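PDB 3M1T: putative phosphohydrolase from Shewanella amazonensis, which is of unknown function but, as a member of the HDOD family related to HD-type phosphohydrolases, may take part in signal transduction. Local coordinates for residues G135-I140 against L184-W189; P128-T133 against P193-G198; A50-L55 against Q80-L85; D26-E31 against T84-S89. All blocks are in the same frame, centred on the assembly; numbering follows the deposited sequence. Where two conformers were deposited one is given.

Contact 1. Residues G135-I140 against L184-W189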
loop_
_atom_site.group_PDB
_atom_site.type_symbol
_atom_site.label_atom_id
_atom_site.label_comp_id
_atom_site.label_asym_id
_atom_site.label_seq_id
_atom_site.Cartn_x
_atom_site.Cartn_y
_atom_site.Cartn_z
ATOM N N GLY A 135 -0.268 1.441 2.874
ATOM C CA GLY A 135 -0.528 1.924 1.551
ATOM C C GLY A 135 0.205 1.164 0.449
ATOM O O GLY A 135 -0.423 0.780 -0.560
ATOM N N ILE A 136 1.484 0.874 0.664
ATOM C CA ILE A 136 2.268 0.108 -0.324
ATOM C C ILE A 136 1.627 -1.218 -0.613
ATOM O O ILE A 136 1.589 -1.636 -1.745
ATOM C CB ILE A 136 3.711 -0.107 0.143
ATOM C CG1 ILE A 136 4.417 1.227 0.183
ATOM C CG2 ILE A 136 4.444 -1.182 -0.727
ATOM C CD1 ILE A 136 4.404 2.032 -1.163
ATOM N N LEU A 137 1.074 -1.852 0.413
ATOM C CA LEU A 137 0.543 -3.224 0.306
ATOM C C LEU A 137 -0.927 -3.279 -0.118
ATOM O O LEU A 137 -1.434 -4.348 -0.458
ATOM C CB LEU A 137 0.657 -3.927 1.653
ATOM C CG LEU A 137 2.060 -4.168 2.150
ATOM C CD1 LEU A 137 2.071 -4.678 3.638
ATOM C CD2 LEU A 137 2.821 -5.121 1.199
ATOM N N HIS A 138 -1.624 -2.136 -0.064
ATOM C CA HIS A 138 -3.082 -2.241 -0.009
ATOM C C HIS A 138 -3.772 -2.788 -1.239
ATOM O O HIS A 138 -4.881 -3.360 -1.130
ATOM C CB HIS A 138 -3.726 -0.870 0.342
ATOM C CG HIS A 138 -3.959 0.005 -0.826
ATOM N ND1 HIS A 138 -2.954 0.745 -1.406
ATOM C CD2 HIS A 138 -5.103 0.322 -1.510
ATOM C CE1 HIS A 138 -3.464 1.474 -2.382
ATOM N NE2 HIS A 138 -4.755 1.203 -2.482
ATOM N N SER A 139 -3.176 -2.589 -2.409
ATOM C CA SER A 139 -3.860 -2.909 -3.662
ATOM C C SER A 139 -3.290 -4.129 -4.360
ATOM O O SER A 139 -3.662 -4.479 -5.481
ATOM C CB SER A 139 -3.823 -1.691 -4.615
ATOM O OG SER A 139 -4.874 -1.822 -5.569
ATOM N N ILE A 140 -2.364 -4.833 -3.719
ATOM C CA ILE A 140 -1.747 -5.963 -4.404
ATOM C C ILE A 140 -2.748 -7.095 -4.696
ATOM O O ILE A 140 -2.567 -7.837 -5.653
ATOM C CB ILE A 140 -0.539 -6.470 -3.663
ATOM C CG1 ILE A 140 0.472 -5.317 -3.571
ATOM C CG2 ILE A 140 0.081 -7.693 -4.360
ATOM C CD1 ILE A 140 1.701 -5.609 -2.648
ATOM N N LEU A 184 -4.213 -11.577 2.972
ATOM C CA LEU A 184 -3.625 -12.933 3.067
ATOM C C LEU A 184 -2.213 -12.941 2.568
ATOM O O LEU A 184 -1.363 -13.596 3.209
ATOM C CB LEU A 184 -4.467 -13.913 2.259
ATOM C CG LEU A 184 -4.143 -15.359 2.480
ATOM C CD1 LEU A 184 -4.656 -15.819 3.849
ATOM C CD2 LEU A 184 -4.706 -16.266 1.356
ATOM N N LEU A 185 -1.921 -12.249 1.478
ATOM C CA LEU A 185 -0.537 -12.129 0.941
ATOM C C LEU A 185 0.338 -11.456 2.007
ATOM O O LEU A 185 1.448 -11.936 2.296
ATOM C CB LEU A 185 -0.489 -11.340 -0.372
ATOM C CG LEU A 185 0.895 -11.247 -1.008
ATOM C CD1 LEU A 185 1.394 -12.655 -1.412
ATOM C CD2 LEU A 185 0.923 -10.264 -2.141
ATOM N N ALA A 186 -0.118 -10.324 2.521
ATOM C CA ALA A 186 0.674 -9.590 3.530
ATOM C C ALA A 186 0.950 -10.481 4.711
ATOM O O ALA A 186 2.059 -10.459 5.254
ATOM C CB ALA A 186 -0.039 -8.314 3.949
ATOM N N GLN A 187 -0.014 -11.254 5.144
ATOM C CA GLN A 187 0.152 -12.175 6.249
ATOM C C GLN A 187 1.205 -13.242 5.882
ATOM O O GLN A 187 2.131 -13.546 6.667
ATOM C CB GLN A 187 -1.158 -12.821 6.597
ATOM C CG GLN A 187 -1.105 -13.664 7.845
ATOM C CD GLN A 187 -2.454 -14.216 8.153
ATOM O OE1 GLN A 187 -2.904 -15.142 7.453
ATOM N NE2 GLN A 187 -3.171 -13.578 9.094
ATOM N N SER A 188 1.090 -13.799 4.676
ATOM C CA SER A 188 2.026 -14.830 4.245
ATOM C C SER A 188 3.462 -14.315 4.154
ATOM O O SER A 188 4.437 -15.066 4.396
ATOM C CB SER A 188 1.571 -15.357 2.897
ATOM O OG SER A 188 2.406 -16.369 2.344
ATOM N N TRP A 189 3.611 -13.059 3.767
ATOM C CA TRP A 189 4.887 -12.402 3.615
ATOM C C TRP A 189 5.405 -11.801 4.946
ATOM O O TRP A 189 6.418 -11.128 4.943
ATOM C CB TRP A 189 4.872 -11.373 2.526
ATOM C CG TRP A 189 4.849 -11.886 1.112
ATOM C CD1 TRP A 189 4.804 -13.184 0.727
ATOM C CD2 TRP A 189 4.903 -11.092 -0.098
ATOM N NE1 TRP A 189 4.818 -13.243 -0.669
ATOM C CE2 TRP A 189 4.868 -11.981 -1.178
ATOM C CE3 TRP A 189 4.902 -9.719 -0.352
ATOM C CZ2 TRP A 189 4.891 -11.540 -2.505
ATOM C CZ3 TRP A 189 4.914 -9.282 -1.666
ATOM C CH2 TRP A 189 4.915 -10.199 -2.711
#
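Two first torsions bring I140 and L185 together. In I140, chi1 of -60° puts CG2 trans to the backbone N, and L185 CG lies trans to its own N (chi1 -177°). The methyls I140 CG2 and L185 CD2 then meet at 3.5 Å, closer than ordinary carbon-carbon contact, with the two side chains crossing at about a right angle. The other methyl of L185, CD1, lies over one face of the W189 ring toward its rim. L185 is thus wedged between an isoleucine and an indole. Beside this pair, L137 CD1 comes to rest on A186 CB at 4.2 Å; the CA atoms of L137 and A186 are 7.1 Å apart. No hydrogen bond crosses this apolar interface.

The chain turns sharply just where it touches. L137 to I140 form a type I beta turn, and H138 folds back so that its ND1 donates to G135 O (2.7 Å) almost linearly, in the ring plane and onto a carbonyl lone pair. The ND1 bond holds the imidazole's rotation, and H138 N gives the same oxygen a second donor. By sequence, H138-S139 probably stands where HD phosphohydrolases carry their histidine-aspartate doublet. V91 of helix 79-94 packs against I136, L137 and I140, helix 103-124 lies against H138 through T110 and V113, and I199 of helix 193-200 touches both L137 and A186.

Contact 2. Residues P128-T133 against P193-G198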
loop_
_atom_site.group_PDB
_atom_site.type_symbol
_atom_site.label_atom_id
_atom_site.label_comp_id
_atom_site.label_asym_id
_atom_site.label_seq_id
_atom_site.Cartn_x
_atom_site.Cartn_y
_atom_site.Cartn_z
ATOM N N PRO A 128 3.869 6.903 11.354
ATOM C CA PRO A 128 3.595 7.267 9.958
ATOM C C PRO A 128 4.158 6.256 8.965
ATOM O O PRO A 128 3.536 5.994 7.949
ATOM C CB PRO A 128 4.226 8.659 9.822
ATOM C CG PRO A 128 4.151 9.204 11.257
ATOM C CD PRO A 128 4.523 8.007 12.084
ATOM N N GLU A 129 5.273 5.623 9.310
ATOM C CA GLU A 129 5.881 4.625 8.434
ATOM C C GLU A 129 5.027 3.354 8.349
ATOM O O GLU A 129 4.985 2.695 7.307
ATOM C CB GLU A 129 7.301 4.325 8.861
ATOM C CG GLU A 129 8.290 5.487 8.531
ATOM C CD GLU A 129 8.119 6.721 9.409
ATOM O OE1 GLU A 129 7.512 6.589 10.496
ATOM O OE2 GLU A 129 8.606 7.816 9.003
ATOM N N GLU A 130 4.294 3.009 9.407
ATOM C CA GLU A 130 3.388 1.893 9.339
ATOM C C GLU A 130 2.259 2.164 8.337
ATOM O O GLU A 130 1.861 1.298 7.539
ATOM C CB GLU A 130 2.815 1.578 10.748
ATOM C CG GLU A 130 1.776 0.523 10.743
ATOM C CD GLU A 130 0.925 0.559 12.021
ATOM O OE1 GLU A 130 0.239 1.588 12.354
ATOM O OE2 GLU A 130 0.964 -0.472 12.667
ATOM N N ALA A 131 1.710 3.385 8.371
ATOM C CA ALA A 131 0.639 3.735 7.451
ATOM C C ALA A 131 1.127 3.775 6.019
ATOM O O ALA A 131 0.441 3.332 5.108
ATOM C CB ALA A 131 0.022 5.106 7.855
ATOM N N PHE A 132 2.333 4.284 5.822
ATOM C CA PHE A 132 2.918 4.287 4.471
ATOM C C PHE A 132 3.002 2.830 3.944
ATOM O O PHE A 132 2.601 2.522 2.803
ATOM C CB PHE A 132 4.306 4.949 4.471
ATOM C CG PHE A 132 4.891 5.082 3.095
ATOM C CD1 PHE A 132 5.574 4.041 2.503
ATOM C CD2 PHE A 132 4.740 6.270 2.394
ATOM C CE1 PHE A 132 6.086 4.184 1.188
ATOM C CE2 PHE A 132 5.280 6.438 1.099
ATOM C CZ PHE A 132 5.926 5.387 0.506
ATOM N N THR A 133 3.487 1.925 4.794
ATOM C CA THR A 133 3.625 0.551 4.367
ATOM C C THR A 133 2.305 -0.105 4.053
ATOM O O THR A 133 2.178 -0.870 3.108
ATOM C CB THR A 133 4.464 -0.265 5.412
ATOM O OG1 THR A 133 5.769 0.303 5.474
ATOM C CG2 THR A 133 4.593 -1.742 5.020
ATOM N N PRO A 193 0.219 -8.182 12.065
ATOM C CA PRO A 193 -1.225 -8.262 12.086
ATOM C C PRO A 193 -1.957 -6.917 11.948
ATOM O O PRO A 193 -2.981 -6.856 11.280
ATOM C CB PRO A 193 -1.531 -8.873 13.436
ATOM C CG PRO A 193 -0.332 -9.658 13.807
ATOM C CD PRO A 193 0.830 -8.966 13.150
ATOM N N HIS A 194 -1.389 -5.842 12.470
ATOM C CA HIS A 194 -1.989 -4.540 12.251
ATOM C C HIS A 194 -2.114 -4.182 10.769
ATOM O O HIS A 194 -3.136 -3.678 10.310
ATOM C CB HIS A 194 -1.175 -3.403 12.941
ATOM C CG HIS A 194 -1.251 -3.414 14.408
ATOM N ND1 HIS A 194 -2.435 -3.571 15.095
ATOM C CD2 HIS A 194 -0.278 -3.275 15.346
ATOM C CE1 HIS A 194 -2.174 -3.581 16.398
ATOM N NE2 HIS A 194 -0.876 -3.383 16.570
ATOM N N LEU A 195 -1.029 -4.406 10.039
ATOM C CA LEU A 195 -1.005 -4.151 8.618
ATOM C C LEU A 195 -2.041 -5.000 7.913
ATOM O O LEU A 195 -2.788 -4.553 7.028
ATOM C CB LEU A 195 0.405 -4.354 8.058
ATOM C CG LEU A 195 1.384 -3.241 8.435
ATOM C CD1 LEU A 195 2.796 -3.617 8.005
ATOM C CD2 LEU A 195 1.032 -1.921 7.758
ATOM N N VAL A 196 -2.023 -6.311 8.202
ATOM C CA VAL A 196 -2.956 -7.266 7.594
ATOM C C VAL A 196 -4.419 -6.806 7.791
ATOM O O VAL A 196 -5.182 -6.774 6.819
ATOM C CB VAL A 196 -2.730 -8.693 8.158
ATOM C CG1 VAL A 196 -3.836 -9.667 7.642
ATOM C CG2 VAL A 196 -1.288 -9.131 7.789
ATOM N N LYS A 197 -4.758 -6.431 9.006
ATOM C CA LYS A 197 -6.152 -6.033 9.314
ATOM C C LYS A 197 -6.493 -4.718 8.598
ATOM O O LYS A 197 -7.632 -4.564 8.103
ATOM C CB LYS A 197 -6.324 -5.908 10.781
ATOM C CG LYS A 197 -7.773 -5.548 11.162
ATOM C CD LYS A 197 -7.858 -5.286 12.663
ATOM C CE LYS A 197 -9.300 -5.070 13.099
ATOM N NZ LYS A 197 -9.321 -4.792 14.549
ATOM N N GLY A 198 -5.516 -3.832 8.461
ATOM C CA GLY A 198 -5.752 -2.552 7.704
ATOM C C GLY A 198 -6.126 -2.840 6.279
ATOM O O GLY A 198 -7.130 -2.339 5.776
#
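L195 is the hub of this contact, an example of helix-on-helix packing within the all-helical HDOD region, and each of its methyls has its own partner. CD2 comes within 3.3 Å of the carbonyl oxygen E130 O, a close approach of carbon to oxygen, and it also lies against E130 CG at 3.9 Å as the two side chains run past each other in opposite directions. CD1 reaches T133 CG2 at 4.0 Å, the threonine and leucine crossing nearly perpendicularly. Nearer the surface, E130 OE2 approaches H194 CB at 3.6 Å; the carboxylate and imidazole planes stand 76° apart, and OE2 stays 5.2 Å from H194 ND1, so the pair makes no salt bridge. The carboxylate might still weakly stabilise a protonated histidine.

E130 has CG trans to its backbone N (chi1 175°) and an extended chain, which carries the carboxylate across toward H194. The short segments cross at -47°, with axes 10.3 Å apart, and E130 and L195 form the nearest CA pair. T84 and I87 of helix 79-94 touch T133, and L214 of helix 213-227 touches E130. V196, meanwhile, faces helix 178-188.

Contact 3. Residues A50-L55 against Q80-L85; sequences ARVLRL and QTLRTL
Apolar side chains carry the contact between these segments, helix-on-helix packing within the all-helical HDOD region, with V52 of helix 46-56 set between two leucines of helix 79-94. Its CG1, trans to the backbone N (chi1 172°), touches L82 CD1 at 3.9 Å, the side chains crossing at about a right angle. The same methyl meets the root of L85, with V52 CG1 and L85 CB 4.1 Å apart. One turn on, L55 offers CB to L85 CD2, again at 4.1 Å, so L85 spans both V52 and L55 and is the most heavily covered residue here.

V52 also meets the backbone: its other methyl, CG2, lies 3.9 Å from L85 O. The segments run at 121° to each other, with axes 10.1 Å apart, yet V52 and L85 bring their CA atoms to 5.8 Å.

R54 lays one guanidinium face over R51 CA and donates from NE and NH2 to the carbonyls of Q273 and L274, while R83 NH2 bonds to S33 O. R51 NH1 hydrogen-bonds to S89 O, further along helix 79-94. No hydrogen bond joins the two segments themselves, whose own contact therefore rests on hydrophobic burial and shape; R54 and R83 bond elsewhere.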
loop_
_atom_site.group_PDB
_atom_site.type_symbol
_atom_site.label_atom_id
_atom_site.label_comp_id
_atom_site.label_asym_id
_atom_site.label_seq_id
_atom_site.Cartn_x
_atom_site.Cartn_y
_atom_site.Cartn_z
ATOM N N ALA A 50 19.701 0.262 -5.789
ATOM C CA ALA A 50 19.541 1.331 -6.777
ATOM C C ALA A 50 18.102 1.807 -6.803
ATOM O O ALA A 50 17.852 3.011 -6.907
ATOM C CB ALA A 50 19.971 0.888 -8.171
ATOM N N ARG A 51 17.164 0.866 -6.720
ATOM C CA ARG A 51 15.736 1.206 -6.704
ATOM C C ARG A 51 15.402 2.004 -5.453
ATOM O O ARG A 51 14.647 2.977 -5.519
ATOM C CB ARG A 51 14.866 -0.052 -6.796
ATOM C CG ARG A 51 13.358 0.246 -6.856
ATOM C CD ARG A 51 12.509 -1.032 -6.864
ATOM N NE ARG A 51 13.021 -1.945 -7.886
ATOM C CZ ARG A 51 13.413 -3.208 -7.691
ATOM N NH1 ARG A 51 13.353 -3.840 -6.491
ATOM N NH2 ARG A 51 13.879 -3.858 -8.748
ATOM N N VAL A 52 15.942 1.591 -4.305
ATOM C CA VAL A 52 15.740 2.332 -3.050
ATOM C C VAL A 52 16.206 3.778 -3.209
ATOM O O VAL A 52 15.498 4.736 -2.841
ATOM C CB VAL A 52 16.459 1.644 -1.866
ATOM C CG1 VAL A 52 16.429 2.481 -0.623
ATOM C CG2 VAL A 52 15.821 0.298 -1.623
ATOM N N LEU A 53 17.392 3.947 -3.774
ATOM C CA LEU A 53 17.931 5.290 -3.912
ATOM C C LEU A 53 17.151 6.152 -4.916
ATOM O O LEU A 53 16.998 7.357 -4.704
ATOM C CB LEU A 53 19.417 5.230 -4.283
ATOM C CG LEU A 53 20.346 4.746 -3.166
ATOM C CD1 LEU A 53 21.790 4.634 -3.678
ATOM C CD2 LEU A 53 20.283 5.654 -1.928
ATOM N N ARG A 54 16.639 5.560 -5.992
ATOM C CA ARG A 54 15.763 6.309 -6.900
ATOM C C ARG A 54 14.504 6.805 -6.212
ATOM O O ARG A 54 14.038 7.930 -6.476
ATOM C CB ARG A 54 15.350 5.446 -8.085
ATOM C CG ARG A 54 16.490 5.210 -9.092
ATOM C CD ARG A 54 15.960 4.792 -10.445
ATOM N NE ARG A 54 15.233 3.514 -10.431
ATOM C CZ ARG A 54 15.814 2.305 -10.371
ATOM N NH1 ARG A 54 17.123 2.192 -10.284
ATOM N NH2 ARG A 54 15.076 1.202 -10.419
ATOM N N LEU A 55 13.934 5.959 -5.357
ATOM C CA LEU A 55 12.774 6.378 -4.561
ATOM C C LEU A 55 13.171 7.465 -3.583
ATOM O O LEU A 55 12.419 8.425 -3.395
ATOM C CB LEU A 55 12.152 5.208 -3.802
ATOM C CG LEU A 55 11.481 4.149 -4.684
ATOM C CD1 LEU A 55 10.879 3.061 -3.801
ATOM C CD2 LEU A 55 10.406 4.730 -5.578
ATOM N N GLN A 80 14.214 5.035 9.870
ATOM C CA GLN A 80 12.796 4.751 9.831
ATOM C C GLN A 80 12.344 4.935 8.371
ATOM O O GLN A 80 11.645 4.083 7.807
ATOM C CB GLN A 80 12.001 5.611 10.853
ATOM N N THR A 81 12.779 6.016 7.732
ATOM C CA THR A 81 12.454 6.243 6.326
ATOM C C THR A 81 13.119 5.220 5.408
ATOM O O THR A 81 12.470 4.695 4.508
ATOM C CB THR A 81 12.839 7.683 5.883
ATOM O OG1 THR A 81 12.048 8.601 6.634
ATOM C CG2 THR A 81 12.557 7.895 4.407
ATOM N N LEU A 82 14.398 4.946 5.626
ATOM C CA LEU A 82 15.131 3.971 4.785
ATOM C C LEU A 82 14.427 2.612 4.809
ATOM O O LEU A 82 14.191 2.020 3.774
ATOM C CB LEU A 82 16.591 3.805 5.232
ATOM C CG LEU A 82 17.461 2.817 4.440
ATOM C CD1 LEU A 82 17.592 3.326 3.009
ATOM C CD2 LEU A 82 18.808 2.604 5.089
ATOM N N ARG A 83 14.070 2.139 5.998
ATOM C CA ARG A 83 13.397 0.838 6.105
ATOM C C ARG A 83 12.164 0.827 5.233
ATOM O O ARG A 83 11.902 -0.141 4.533
ATOM C CB ARG A 83 12.983 0.550 7.554
ATOM C CG ARG A 83 14.103 0.290 8.505
ATOM C CD ARG A 83 13.501 0.175 9.916
ATOM N NE ARG A 83 14.496 0.148 10.971
ATOM C CZ ARG A 83 15.097 -0.947 11.439
ATOM N NH1 ARG A 83 14.842 -2.158 10.916
ATOM N NH2 ARG A 83 15.951 -0.830 12.444
ATOM N N THR A 84 11.431 1.913 5.288
ATOM C CA THR A 84 10.212 1.998 4.582
ATOM C C THR A 84 10.422 1.891 3.064
ATOM O O THR A 84 9.686 1.201 2.394
ATOM C CB THR A 84 9.524 3.250 5.029
ATOM O OG1 THR A 84 9.462 3.220 6.481
ATOM C CG2 THR A 84 8.146 3.315 4.407
ATOM N N LEU A 85 11.449 2.561 2.546
ATOM C CA LEU A 85 11.800 2.526 1.138
ATOM C C LEU A 85 12.337 1.174 0.697
ATOM O O LEU A 85 12.097 0.751 -0.443
ATOM C CB LEU A 85 12.781 3.666 0.780
ATOM C CG LEU A 85 12.224 5.065 0.932
ATOM C CD1 LEU A 85 13.304 6.019 0.489
ATOM C CD2 LEU A 85 10.894 5.289 0.148
#

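Contact 4. Residues D26-E31 against T84-S89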
loop_
_atom_site.group_PDB
_atom_site.type_symbol
_atom_site.label_atom_id
_atom_site.label_comp_id
_atom_site.label_asym_id
_atom_site.label_seq_id
_atom_site.Cartn_x
_atom_site.Cartn_y
_atom_site.Cartn_z
ATOM N N ASP A 26 12.836 -9.477 6.787
ATOM C CA ASP A 26 12.960 -9.888 8.207
ATOM C C ASP A 26 13.811 -8.847 8.893
ATOM O O ASP A 26 13.445 -8.274 9.914
ATOM C CB ASP A 26 13.509 -11.316 8.216
ATOM C CG ASP A 26 13.500 -12.022 9.587
ATOM O OD1 ASP A 26 13.466 -11.337 10.580
ATOM O OD2 ASP A 26 13.493 -13.264 9.521
ATOM N N VAL A 27 14.966 -8.550 8.323
ATOM C CA VAL A 27 15.849 -7.568 8.894
ATOM C C VAL A 27 15.230 -6.179 9.000
ATOM O O VAL A 27 15.276 -5.543 10.059
ATOM C CB VAL A 27 17.201 -7.497 8.049
ATOM C CG1 VAL A 27 18.084 -6.388 8.567
ATOM C CG2 VAL A 27 17.986 -8.829 8.125
ATOM N N VAL A 28 14.649 -5.644 7.924
ATOM C CA VAL A 28 14.127 -4.256 7.985
ATOM C C VAL A 28 12.733 -4.118 8.622
ATOM O O VAL A 28 12.282 -3.019 8.908
ATOM C CB VAL A 28 14.118 -3.544 6.606
ATOM C CG1 VAL A 28 15.542 -3.425 6.060
ATOM C CG2 VAL A 28 13.207 -4.274 5.635
ATOM N N ASN A 29 12.029 -5.218 8.808
ATOM C CA ASN A 29 10.778 -5.188 9.617
ATOM C C ASN A 29 11.078 -5.274 11.108
ATOM O O ASN A 29 10.161 -5.004 11.931
ATOM C CB ASN A 29 9.808 -6.308 9.194
ATOM C CG ASN A 29 9.109 -6.045 7.866
ATOM O OD1 ASN A 29 9.026 -4.909 7.442
ATOM N ND2 ASN A 29 8.569 -7.069 7.231
ATOM N N ASN A 30 12.299 -5.663 11.473
ATOM C CA ASN A 30 12.740 -5.763 12.863
ATOM C C ASN A 30 13.306 -4.445 13.364
ATOM O O ASN A 30 14.431 -4.047 13.033
ATOM C CB ASN A 30 13.747 -6.906 13.039
ATOM C CG ASN A 30 14.017 -7.216 14.472
ATOM O OD1 ASN A 30 13.762 -6.382 15.341
ATOM N ND2 ASN A 30 14.561 -8.394 14.745
ATOM N N GLU A 31 12.505 -3.744 14.180
ATOM C CA GLU A 31 12.935 -2.451 14.720
ATOM C C GLU A 31 14.247 -2.522 15.488
ATOM O O GLU A 31 14.904 -1.516 15.692
ATOM C CB GLU A 31 11.805 -1.813 15.551
ATOM C CG GLU A 31 10.644 -1.338 14.690
ATOM N N THR A 84 11.431 1.913 5.288
ATOM C CA THR A 84 10.212 1.998 4.582
ATOM C C THR A 84 10.422 1.891 3.064
ATOM O O THR A 84 9.686 1.201 2.394
ATOM C CB THR A 84 9.524 3.250 5.029
ATOM O OG1 THR A 84 9.462 3.220 6.481
ATOM C CG2 THR A 84 8.146 3.315 4.407
ATOM N N LEU A 85 11.449 2.561 2.546
ATOM C CA LEU A 85 11.800 2.526 1.138
ATOM C C LEU A 85 12.337 1.174 0.697
ATOM O O LEU A 85 12.097 0.751 -0.443
ATOM C CB LEU A 85 12.781 3.666 0.780
ATOM C CG LEU A 85 12.224 5.065 0.932
ATOM C CD1 LEU A 85 13.304 6.019 0.489
ATOM C CD2 LEU A 85 10.894 5.289 0.148
ATOM N N VAL A 86 13.036 0.491 1.602
ATOM C CA VAL A 86 13.494 -0.894 1.328
ATOM C C VAL A 86 12.292 -1.794 1.180
ATOM O O VAL A 86 12.209 -2.567 0.264
ATOM C CB VAL A 86 14.473 -1.424 2.412
ATOM C CG1 VAL A 86 14.779 -2.893 2.161
ATOM C CG2 VAL A 86 15.740 -0.567 2.426
ATOM N N ILE A 87 11.321 -1.677 2.102
ATOM C CA ILE A 87 10.123 -2.493 2.029
ATOM C C ILE A 87 9.441 -2.249 0.713
ATOM O O ILE A 87 9.060 -3.175 0.018
ATOM C CB ILE A 87 9.189 -2.197 3.207
ATOM C CG1 ILE A 87 9.823 -2.702 4.495
ATOM C CG2 ILE A 87 7.780 -2.854 2.959
ATOM C CD1 ILE A 87 9.172 -2.130 5.771
ATOM N N ALA A 88 9.197 -0.971 0.387
ATOM C CA ALA A 88 8.577 -0.639 -0.891
ATOM C C ALA A 88 9.282 -1.225 -2.093
ATOM O O ALA A 88 8.645 -1.840 -2.981
ATOM C CB ALA A 88 8.431 0.944 -1.052
ATOM N N SER A 89 10.615 -1.113 -2.096
ATOM C CA SER A 89 11.414 -1.566 -3.242
ATOM C C SER A 89 11.371 -3.089 -3.351
ATOM O O SER A 89 11.269 -3.651 -4.438
ATOM C CB SER A 89 12.843 -1.087 -3.105
ATOM O OG SER A 89 12.851 0.317 -3.113
#
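The ethyl arm of I87 crosses N29 at a slant, and its terminal CD1 comes within 3.2 Å of N29 OD1, a short approach of a methyl to an amide oxygen. This is helix-on-helix packing inside the all-helical HDOD domain, where the C-terminal end of helix 19-29 meets the middle of helix 79-94. The arm lies trans to the carbonyl carbon of I87 and is nearly extended (chi2 164°), which carries CD1 out to the asparagine although CB itself does not aim at it.

V28 fills the centre. It has two deposited conformers, and its contacts hold for the one described: CG2 against I87 CG1 at 3.9 Å, the side chains passing in opposite directions, and CG1 against V86 CG1 at 4.0 Å. L42 of helix 35-43 also packs on V86, and V38 on V28, so the apolar cluster continues into helix 35-43. S33 OG hydrogen-bonds to V27 O.

On the other segment, the carbonyl oxygen L85 O takes two bonds from one residue: S89 N at 2.9 Å and S89 OG at 2.8 Å, reaching it from opposite faces of the carbonyl plane.

How the contacts relate
The four contacts form two pairs bridged by one helix. Contacts 3 and 4 lie about 9 Å apart between centres and share T84 and L85 of helix 79-94. Contacts 1 and 2, about 10 Å apart, share helix 128-137, and their second segments sit on the successive helices 178-188 and 193-200. Along the chain, contact 1 is nested inside the loop closed by contact 2, and both open after contacts 3 and 4 have closed. The pairs touch: F132 and T133 pack on T84, and I136 on A88. Helix 79-94 thus links the N-terminal helices to the later ones, so these four contacts belong to one connected set of helices within the HDOD range.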